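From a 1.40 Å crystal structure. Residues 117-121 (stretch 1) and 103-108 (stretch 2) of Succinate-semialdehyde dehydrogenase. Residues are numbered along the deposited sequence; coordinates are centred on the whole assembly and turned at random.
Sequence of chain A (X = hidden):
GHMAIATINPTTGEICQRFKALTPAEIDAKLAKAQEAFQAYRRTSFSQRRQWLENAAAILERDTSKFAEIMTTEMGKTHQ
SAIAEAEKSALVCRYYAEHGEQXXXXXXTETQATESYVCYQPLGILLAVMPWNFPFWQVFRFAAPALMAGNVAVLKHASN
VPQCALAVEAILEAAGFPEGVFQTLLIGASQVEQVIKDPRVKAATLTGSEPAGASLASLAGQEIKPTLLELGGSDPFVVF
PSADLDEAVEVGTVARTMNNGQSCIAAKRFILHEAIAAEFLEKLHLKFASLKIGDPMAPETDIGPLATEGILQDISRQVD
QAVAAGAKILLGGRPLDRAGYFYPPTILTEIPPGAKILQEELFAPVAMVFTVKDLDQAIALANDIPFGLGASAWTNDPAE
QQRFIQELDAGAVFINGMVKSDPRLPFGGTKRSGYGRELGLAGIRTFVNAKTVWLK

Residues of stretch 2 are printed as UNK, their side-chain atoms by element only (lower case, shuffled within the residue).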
ATOM      1  N   TYR A 117      13.535 -14.678   9.964  1.00  7.72           N
ATOM      2  CA  TYR A 117      12.957 -13.466  10.516  1.00  8.40           C
ATOM      3  C   TYR A 117      12.621 -12.478   9.429  1.00  7.80           C
ATOM      4  O   TYR A 117      12.984 -12.659   8.263  1.00  8.26           O
ATOM      5  CB  TYR A 117      13.907 -12.809  11.531  1.00  7.76           C
ATOM      6  CG  TYR A 117      15.318 -12.505  11.039  1.00  8.51           C
ATOM      7  CD1 TYR A 117      16.310 -13.477  11.071  1.00  9.64           C
ATOM      8  CD2 TYR A 117      15.667 -11.235  10.578  1.00  9.52           C
ATOM      9  CE1 TYR A 117      17.613 -13.200  10.644  1.00  9.92           C
ATOM     10  CE2 TYR A 117      16.966 -10.946  10.149  1.00  9.08           C
ATOM     11  CZ  TYR A 117      17.934 -11.933  10.186  1.00  9.87           C
ATOM     12  OH  TYR A 117      19.224 -11.658   9.766  1.00 11.12           O
ATOM     13  N   VAL A 118      11.917 -11.429   9.827  1.00  7.16           N
ATOM     14  CA  VAL A 118      11.738 -10.271   8.972  1.00  6.98           C
ATOM     15  C   VAL A 118      12.535  -9.126   9.582  1.00  8.91           C
ATOM     16  O   VAL A 118      12.464  -8.888  10.798  1.00  8.92           O
ATOM     17  CB  VAL A 118      10.250  -9.879   8.861  1.00  8.21           C
ATOM     18  CG1 VAL A 118      10.081  -8.624   8.011  1.00  8.63           C
ATOM     19  CG2 VAL A 118       9.432 -11.038   8.276  1.00  9.83           C
ATOM     20  N   CYS A 119      13.316  -8.442   8.754  1.00  7.14           N
ATOM     21  CA  CYS A 119      13.974  -7.210   9.180  1.00  7.00           C
ATOM     22  C   CYS A 119      13.420  -6.071   8.345  1.00  8.31           C
ATOM     23  O   CYS A 119      12.721  -6.304   7.354  1.00  9.03           O
ATOM     24  CB  CYS A 119      15.501  -7.312   9.083  1.00  8.63           C
ATOM     25  SG  CYS A 119      16.166  -7.518   7.433  1.00 10.30           S
ATOM     26  N   TYR A 120      13.702  -4.844   8.762  1.00  7.27           N
ATOM     27  CA  TYR A 120      13.070  -3.686   8.160  1.00  7.88           C
ATOM     28  C   TYR A 120      14.142  -2.707   7.738  1.00  9.17           C
ATOM     29  O   TYR A 120      14.949  -2.274   8.551  1.00 12.38           O
ATOM     30  CB  TYR A 120      12.060  -3.066   9.132  1.00  8.12           C
ATOM     31  CG  TYR A 120      10.973  -4.050   9.502  1.00  7.70           C
ATOM     32  CD1 TYR A 120       9.873  -4.238   8.672  1.00  8.28           C
ATOM     33  CD2 TYR A 120      11.068  -4.826  10.656  1.00  8.54           C
ATOM     34  CE1 TYR A 120       8.886  -5.156   8.994  1.00  9.47           C
ATOM     35  CE2 TYR A 120      10.089  -5.751  10.978  1.00  9.64           C
ATOM     36  CZ  TYR A 120       9.004  -5.915  10.141  1.00  9.00           C
ATOM     37  OH  TYR A 120       8.023  -6.836  10.464  1.00 12.27           O
ATOM     38  N   GLN A 121      14.172  -2.392   6.452  1.00  6.31           N
ATOM     39  CA  GLN A 121      15.204  -1.528   5.898  1.00  7.05           C
ATOM     40  C   GLN A 121      14.553  -0.428   5.065  1.00  7.10           C
ATOM     41  O   GLN A 121      13.509  -0.638   4.455  1.00  7.31           O
ATOM     42  CB  GLN A 121      16.154  -2.357   5.040  1.00  8.05           C
ATOM     43  CG  GLN A 121      16.929  -3.405   5.833  1.00  9.52           C
ATOM     44  CD  GLN A 121      17.979  -4.089   4.987  1.00 10.91           C
ATOM     45  OE1 GLN A 121      17.696  -4.546   3.884  1.00 11.95           O
ATOM     46  NE2 GLN A 121      19.210  -4.123   5.482  1.00 13.89           N
ATOM     47  N   UNK A 103      10.138  -0.482  16.986  1.00  7.39           N
ATOM     48  CA  UNK A 103       9.149  -0.727  15.942  1.00  7.63           C
ATOM     49  C   UNK A 103       9.760  -1.357  14.696  1.00  8.23           C
ATOM     50  O   UNK A 103       9.046  -1.967  13.907  1.00  8.74           O
ATOM     51  c   UNK A 103       5.470   1.978  18.322  1.00  9.03           C
ATOM     52  c   UNK A 103       7.116   0.332  17.700  1.00  9.29           C
ATOM     53  c   UNK A 103       6.140   0.797  18.590  1.00 10.01           C
ATOM     54  c   UNK A 103       5.767   2.695  17.178  1.00  9.43           C
ATOM     55  c   UNK A 103       8.458   0.582  15.559  1.00  8.00           C
ATOM     56  c   UNK A 103       7.420   1.053  16.548  1.00  7.72           C
ATOM     57  c   UNK A 103       6.735   2.237  16.307  1.00  8.58           C
ATOM     58  N   UNK A 104      11.068  -1.198  14.512  1.00  7.68           N
ATOM     59  CA  UNK A 104      11.755  -1.725  13.336  1.00  8.27           C
ATOM     60  C   UNK A 104      12.659  -2.924  13.634  1.00  8.10           C
ATOM     61  O   UNK A 104      13.383  -3.390  12.752  1.00  9.46           O
ATOM     62  c   UNK A 104      11.727   0.502  12.011  1.00  6.82           C
ATOM     63  c   UNK A 104      10.878  -0.048  10.862  1.00  9.36           C
ATOM     64  c   UNK A 104      12.631   1.616  11.503  1.00 10.04           C
ATOM     65  c   UNK A 104      12.557  -0.614  12.649  1.00  8.50           C
ATOM     66  N   UNK A 105      12.615  -3.417  14.869  1.00  8.83           N
ATOM     67  CA  UNK A 105      13.433  -4.565  15.266  1.00  9.27           C
ATOM     68  C   UNK A 105      13.058  -5.837  14.504  1.00  7.97           C
ATOM     69  O   UNK A 105      11.910  -6.006  14.079  1.00  9.57           O
ATOM     70  c   UNK A 105      13.311  -4.800  16.762  1.00 10.82           C
ATOM     71  N   UNK A 106      14.037  -6.728  14.335  1.00  8.22           N
ATOM     72  CA  UNK A 106      13.784  -8.018  13.694  1.00  8.05           C
ATOM     73  C   UNK A 106      12.640  -8.752  14.372  1.00  9.29           C
ATOM     74  O   UNK A 106      12.541  -8.760  15.601  1.00  9.79           O
ATOM     75  n   UNK A 106      17.351  -9.006  13.228  1.00 11.49           N
ATOM     76  o   UNK A 106      16.093  -7.449  12.208  1.00 10.12           O
ATOM     77  c   UNK A 106      15.012  -8.919  13.773  1.00  9.67           C
ATOM     78  c   UNK A 106      16.198  -8.388  13.002  1.00  9.39           C
ATOM     79  N   UNK A 107      11.791  -9.384  13.573  1.00  9.76           N
ATOM     80  CA  UNK A 107      10.729 -10.223  14.114  1.00 10.24           C
ATOM     81  C   UNK A 107      10.984 -11.663  13.693  1.00  9.46           C
ATOM     82  O   UNK A 107      10.945 -11.987  12.507  1.00  9.51           O
ATOM     83  c   UNK A 107       9.357  -9.727  13.653  1.00 11.21           C
ATOM     84  o   UNK A 107       7.425  -7.976  12.487  1.00 25.57           O
ATOM     85  c   UNK A 107       7.759  -7.719  13.660  1.00 20.79           C
ATOM     86  o   UNK A 107       7.106  -6.955  14.401  1.00 26.15           O
ATOM     87  c   UNK A 107       9.027  -8.344  14.223  1.00 15.11           C
ATOM     88  N   UNK A 108      11.272 -12.521  14.667  1.00 10.04           N
ATOM     89  CA  UNK A 108      11.668 -13.894  14.387  1.00  9.84           C
ATOM     90  C   UNK A 108      10.459 -14.813  14.322  1.00 11.69           C
ATOM     91  O   UNK A 108       9.512 -14.668  15.100  1.00 12.74           O
ATOM     92  c   UNK A 108      15.328 -11.716  15.919  1.00 11.08           C
ATOM     93  c   UNK A 108      16.372 -12.222  15.179  1.00 12.95           C
ATOM     94  c   UNK A 108      16.244 -13.424  14.520  1.00 11.79           C
ATOM     95  o   UNK A 108      17.547 -11.507  15.093  1.00 14.76           O
ATOM     96  c   UNK A 108      14.145 -12.422  16.008  1.00 11.50           C
ATOM     97  c   UNK A 108      13.989 -13.638  15.362  1.00  9.02           C
ATOM     98  c   UNK A 108      15.053 -14.127  14.614  1.00 10.76           C
ATOM     99  c   UNK A 108      12.680 -14.389  15.435  1.00 11.10           C
TER
HETATM  100  O   HOH W   1      15.055  -5.015  11.437  1.00  8.57           O

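Position 103 carries seven side-chain carbons, one leading into a six-membered ring that bears no oxygen, and none of them touches stretch 1, which makes it Phe103. Phe103 is in helix, and the end of its side chain leads away from stretch 1, so an apolar group at this place owes nothing to the contact.

Position 104 has four carbons, forked at the second, and one of the carbons at its tip packs against CB of Tyr120. A fork there, rather than at the first, distinguishes leucine from isoleucine: this is Leu104, the first residue after the helix to leave helical phi/psi. CD2 of Leu104 lies 3.7 Å from CB of Tyr120, and the buried, branched side chain suits this apolar packing. The backbone O of Leu104 also approaches the edge of the tyrosine ring, 3.4 Å from CD2 of Tyr120.

At position 105 there is a single carbon, which touches nothing on stretch 1, though the backbone O approaches the Tyr120 ring edge. This is Ala105. Its CB points away from stretch 1 into an exposed setting, and what reaches the partner is the backbone: O of Ala105 lies 3.6 Å from CE2 of Tyr120. A small side chain is enough where the main chain makes the approach.

Position 106 shows two carbons, the second carrying one oxygen and one nitrogen; the oxygen lies by CB of Cys119 and the nitrogen near the Tyr117 ring. Such a short terminal amide is Asn106. OD1 of Asn106 sits 3.2 Å from CB of Cys119, while ND2 of Asn106 lies 3.7 Å from CE2 of Tyr117. The amide offers both an acceptor and a donor. OD1 of Asn106 accepts from water 1 at 2.8 Å; that water also donates to O of Leu104 at 2.7 Å and accepts from N of Tyr120 at 3.0 Å, so it joins the two stretches where they no longer pair directly.

Position 107 has three carbons, the third carrying two oxygens, one of which meets OH of Tyr120. This carboxylate on a two-carbon arm is Glu107. Its length brings OE1 of Glu107 to 2.4 Å from OH of Tyr120, a very short hydrogen bond donated by the phenol; OE2 is satisfied elsewhere in the structure.

Position 108 bears one carbon and a six-carbon ring with one oxygen, and the ring lies against the Tyr117 side chain; hence Tyr108. CB of Tyr117 lies over its face, 4.0 Å from the centroid of the Tyr108 ring, in a CH-pi contact. The two rings are oblique, with planes at 45°, and CD1 of Tyr117 meets CE2 of Tyr108 at 3.5 Å. The hydroxyl also has a role: ND2 of Asn106 donates to OH of Tyr108 at 3.1 Å, tying together two side chains beside Tyr117.

The contact is a short antiparallel pairing extended by side chains and water. Val118 and Glu107 form its hydrogen-bonded pair: N of Glu107 donates to O of Val118, and N of Val118 to O of Glu107, both at 2.9 Å and nearly straight. Tyr117 and Tyr108 form the adjoining non-hydrogen-bonded pair, their side chains sharing one face of the sheet. Beyond the pairing, Tyr120 packs against Leu104, reaches Glu107 through its hydroxyl, and meets the loop through water 1.

Stretch 2 (103-108) FLANEY
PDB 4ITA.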